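Local coordinates for 3-oxoacyl-[acyl-carrier-protein] synthase 3 (Micrococcus luteus NCTC 2665, PDB 4EWP), which probably catalyses the first condensation of fatty acid synthesis, joining an acetyl group from acetyl-CoA to two carbons from malonyl-ACP, at residues M65-A70 and A106-A111. Numbering follows the deposited sequence.
Sequences MAVGAA and AHEIGA
Val67 meets the end of helix 101-108 with both of its methyls. Val67 CG1 packs on the CG2 methyl of Ile109 at 4.0 Å, the two side chains running past each other in opposite directions. Val67 CG2 lies 3.7 Å from CB of Glu108, whose chain crosses Val67 at about a right angle. One turn further along helix 62-76, the CB methyl of Ala70 touches the same Ile109 CG2 at 4.1 Å and reaches CD1 of that isoleucine at 4.2 Å. Ile109 serves both residues because its CG2 stands anti to the carbonyl carbon, while chi1 (68°) sets CG1 between N and C and the extended chi2 brings CD1 to Ala70. Glu108 lends only CB and CG; a bend at chi2 (-75°) turns its carboxylate away from Val67. Just after Ile109, Gly110, with positive phi, closes the helix in a Schellman motif, and Ala111 N donates to Ala106 O at 2.8 Å. Ala70 and Ile109 both also touch Leu146 of strand 144-152, and Arg71 NH2 makes a weak hydrogen bond to Glu108 O. Methyl and methylene packing thus joins helix 62-76 to this helix end and turn: apolar, without direction, buried at Ala70 and Ile109, meeting solvent through Val67 and Glu108.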
ATOM      1  N   MET A  65      -5.388  17.251   0.618  1.00 23.07           N
ATOM      2  CA  MET A  65      -4.325  17.505   1.591  1.00 23.14           C
ATOM      3  C   MET A  65      -2.963  17.016   1.074  1.00 26.03           C
ATOM      4  O   MET A  65      -1.959  17.722   1.205  1.00 22.38           O
ATOM      5  CB  MET A  65      -4.662  16.865   2.950  1.00 19.40           C
ATOM      6  CG  MET A  65      -5.944  17.443   3.599  1.00 18.42           C
ATOM      7  SD  MET A  65      -6.072  17.004   5.340  1.00 25.08           S
ATOM      8  CE  MET A  65      -6.507  15.261   5.258  1.00 19.67           C
ATOM      9  N   ALA A  66      -2.937  15.820   0.477  1.00 19.59           N
ATOM     10  CA  ALA A  66      -1.692  15.261  -0.034  1.00 18.03           C
ATOM     11  C   ALA A  66      -1.092  16.176  -1.092  1.00 19.20           C
ATOM     12  O   ALA A  66       0.122  16.368  -1.158  1.00 19.55           O
ATOM     13  CB  ALA A  66      -1.925  13.854  -0.603  1.00 19.31           C
ATOM     14  N   VAL A  67      -1.954  16.745  -1.921  1.00 20.17           N
ATOM     15  CA  VAL A  67      -1.506  17.577  -3.029  1.00 23.79           C
ATOM     16  C   VAL A  67      -0.877  18.884  -2.546  1.00 25.31           C
ATOM     17  O   VAL A  67       0.178  19.300  -3.037  1.00 25.79           O
ATOM     18  CB  VAL A  67      -2.672  17.842  -4.020  1.00 18.80           C
ATOM     19  CG1 VAL A  67      -2.417  19.080  -4.894  1.00 21.08           C
ATOM     20  CG2 VAL A  67      -2.903  16.617  -4.860  1.00 20.44           C
ATOM     21  N   GLY A  68      -1.526  19.528  -1.582  1.00 28.76           N
ATOM     22  CA  GLY A  68      -0.996  20.757  -1.019  1.00 26.79           C
ATOM     23  C   GLY A  68       0.377  20.486  -0.425  1.00 25.83           C
ATOM     24  O   GLY A  68       1.334  21.216  -0.689  1.00 25.15           O
ATOM     25  N   ALA A  69       0.486  19.429   0.376  1.00 20.43           N
ATOM     26  CA  ALA A  69       1.774  19.103   0.984  1.00 23.97           C
ATOM     27  C   ALA A  69       2.788  18.826  -0.126  1.00 20.35           C
ATOM     28  O   ALA A  69       3.902  19.361  -0.114  1.00 17.78           O
ATOM     29  CB  ALA A  69       1.654  17.897   1.945  1.00 22.28           C
ATOM     30  N   ALA A  70       2.377  18.024  -1.104  1.00 16.11           N
ATOM     31  CA  ALA A  70       3.248  17.696  -2.231  1.00 18.98           C
ATOM     32  C   ALA A  70       3.721  18.957  -2.931  1.00 19.73           C
ATOM     33  O   ALA A  70       4.895  19.082  -3.264  1.00 24.11           O
ATOM     34  CB  ALA A  70       2.540  16.793  -3.230  1.00 15.95           C
ATOM     35  N   ALA A 106      -0.638  12.011  -8.107  1.00 21.58           N
ATOM     36  CA  ALA A 106       0.343  12.069  -9.189  1.00 19.83           C
ATOM     37  C   ALA A 106      -0.189  12.915 -10.322  1.00 19.57           C
ATOM     38  O   ALA A 106       0.530  13.753 -10.875  1.00 20.37           O
ATOM     39  CB  ALA A 106       0.671  10.671  -9.693  1.00 20.21           C
ATOM     40  N   HIS A 107      -1.465  12.706 -10.650  1.00 20.99           N
ATOM     41  CA  HIS A 107      -2.097  13.432 -11.742  1.00 21.78           C
ATOM     42  C   HIS A 107      -2.243  14.910 -11.427  1.00 23.25           C
ATOM     43  O   HIS A 107      -1.894  15.754 -12.250  1.00 22.97           O
ATOM     44  CB  HIS A 107      -3.469  12.860 -12.097  1.00 20.35           C
ATOM     45  CG  HIS A 107      -4.237  13.730 -13.038  1.00 22.35           C
ATOM     46  ND1 HIS A 107      -3.765  14.057 -14.293  1.00 28.32           N
ATOM     47  CD2 HIS A 107      -5.413  14.380 -12.895  1.00 26.03           C
ATOM     48  CE1 HIS A 107      -4.629  14.858 -14.889  1.00 28.31           C
ATOM     49  NE2 HIS A 107      -5.639  15.067 -14.065  1.00 30.81           N
ATOM     50  N   GLU A 108      -2.751  15.213 -10.233  1.00 26.48           N
ATOM     51  CA  GLU A 108      -3.042  16.593  -9.844  1.00 28.35           C
ATOM     52  C   GLU A 108      -1.785  17.444  -9.838  1.00 28.35           C
ATOM     53  O   GLU A 108      -1.829  18.625 -10.195  1.00 32.65           O
ATOM     54  CB  GLU A 108      -3.683  16.656  -8.453  1.00 34.50           C
ATOM     55  CG  GLU A 108      -4.839  15.698  -8.207  1.00 41.94           C
ATOM     56  CD  GLU A 108      -6.121  16.139  -8.879  1.00 52.18           C
ATOM     57  OE1 GLU A 108      -6.077  17.127  -9.648  1.00 54.12           O
ATOM     58  OE2 GLU A 108      -7.171  15.498  -8.632  1.00 56.21           O
ATOM     59  N   ILE A 109      -0.666  16.857  -9.417  1.00 23.11           N
ATOM     60  CA  ILE A 109       0.562  17.636  -9.283  1.00 24.65           C
ATOM     61  C   ILE A 109       1.405  17.602 -10.540  1.00 27.12           C
ATOM     62  O   ILE A 109       2.505  18.140 -10.558  1.00 25.05           O
ATOM     63  CB  ILE A 109       1.432  17.202  -8.081  1.00 26.13           C
ATOM     64  CG1 ILE A 109       2.021  15.804  -8.309  1.00 24.14           C
ATOM     65  CG2 ILE A 109       0.635  17.300  -6.779  1.00 25.08           C
ATOM     66  CD1 ILE A 109       2.765  15.248  -7.108  1.00 23.51           C
ATOM     67  N   GLY A 110       0.901  16.969 -11.593  1.00 25.87           N
ATOM     68  CA  GLY A 110       1.627  16.973 -12.853  1.00 24.01           C
ATOM     69  C   GLY A 110       2.773  15.976 -12.947  1.00 22.79           C
ATOM     70  O   GLY A 110       3.684  16.161 -13.763  1.00 27.40           O
ATOM     71  N   ALA A 111       2.714  14.915 -12.138  1.00 18.03           N
ATOM     72  CA  ALA A 111       3.732  13.852 -12.136  1.00 17.54           C
ATOM     73  C   ALA A 111       3.504  12.723 -13.153  1.00 21.39           C
ATOM     74  O   ALA A 111       4.383  11.866 -13.331  1.00 20.38           O
ATOM     75  CB  ALA A 111       3.867  13.253 -10.747  1.00 15.39           C
TER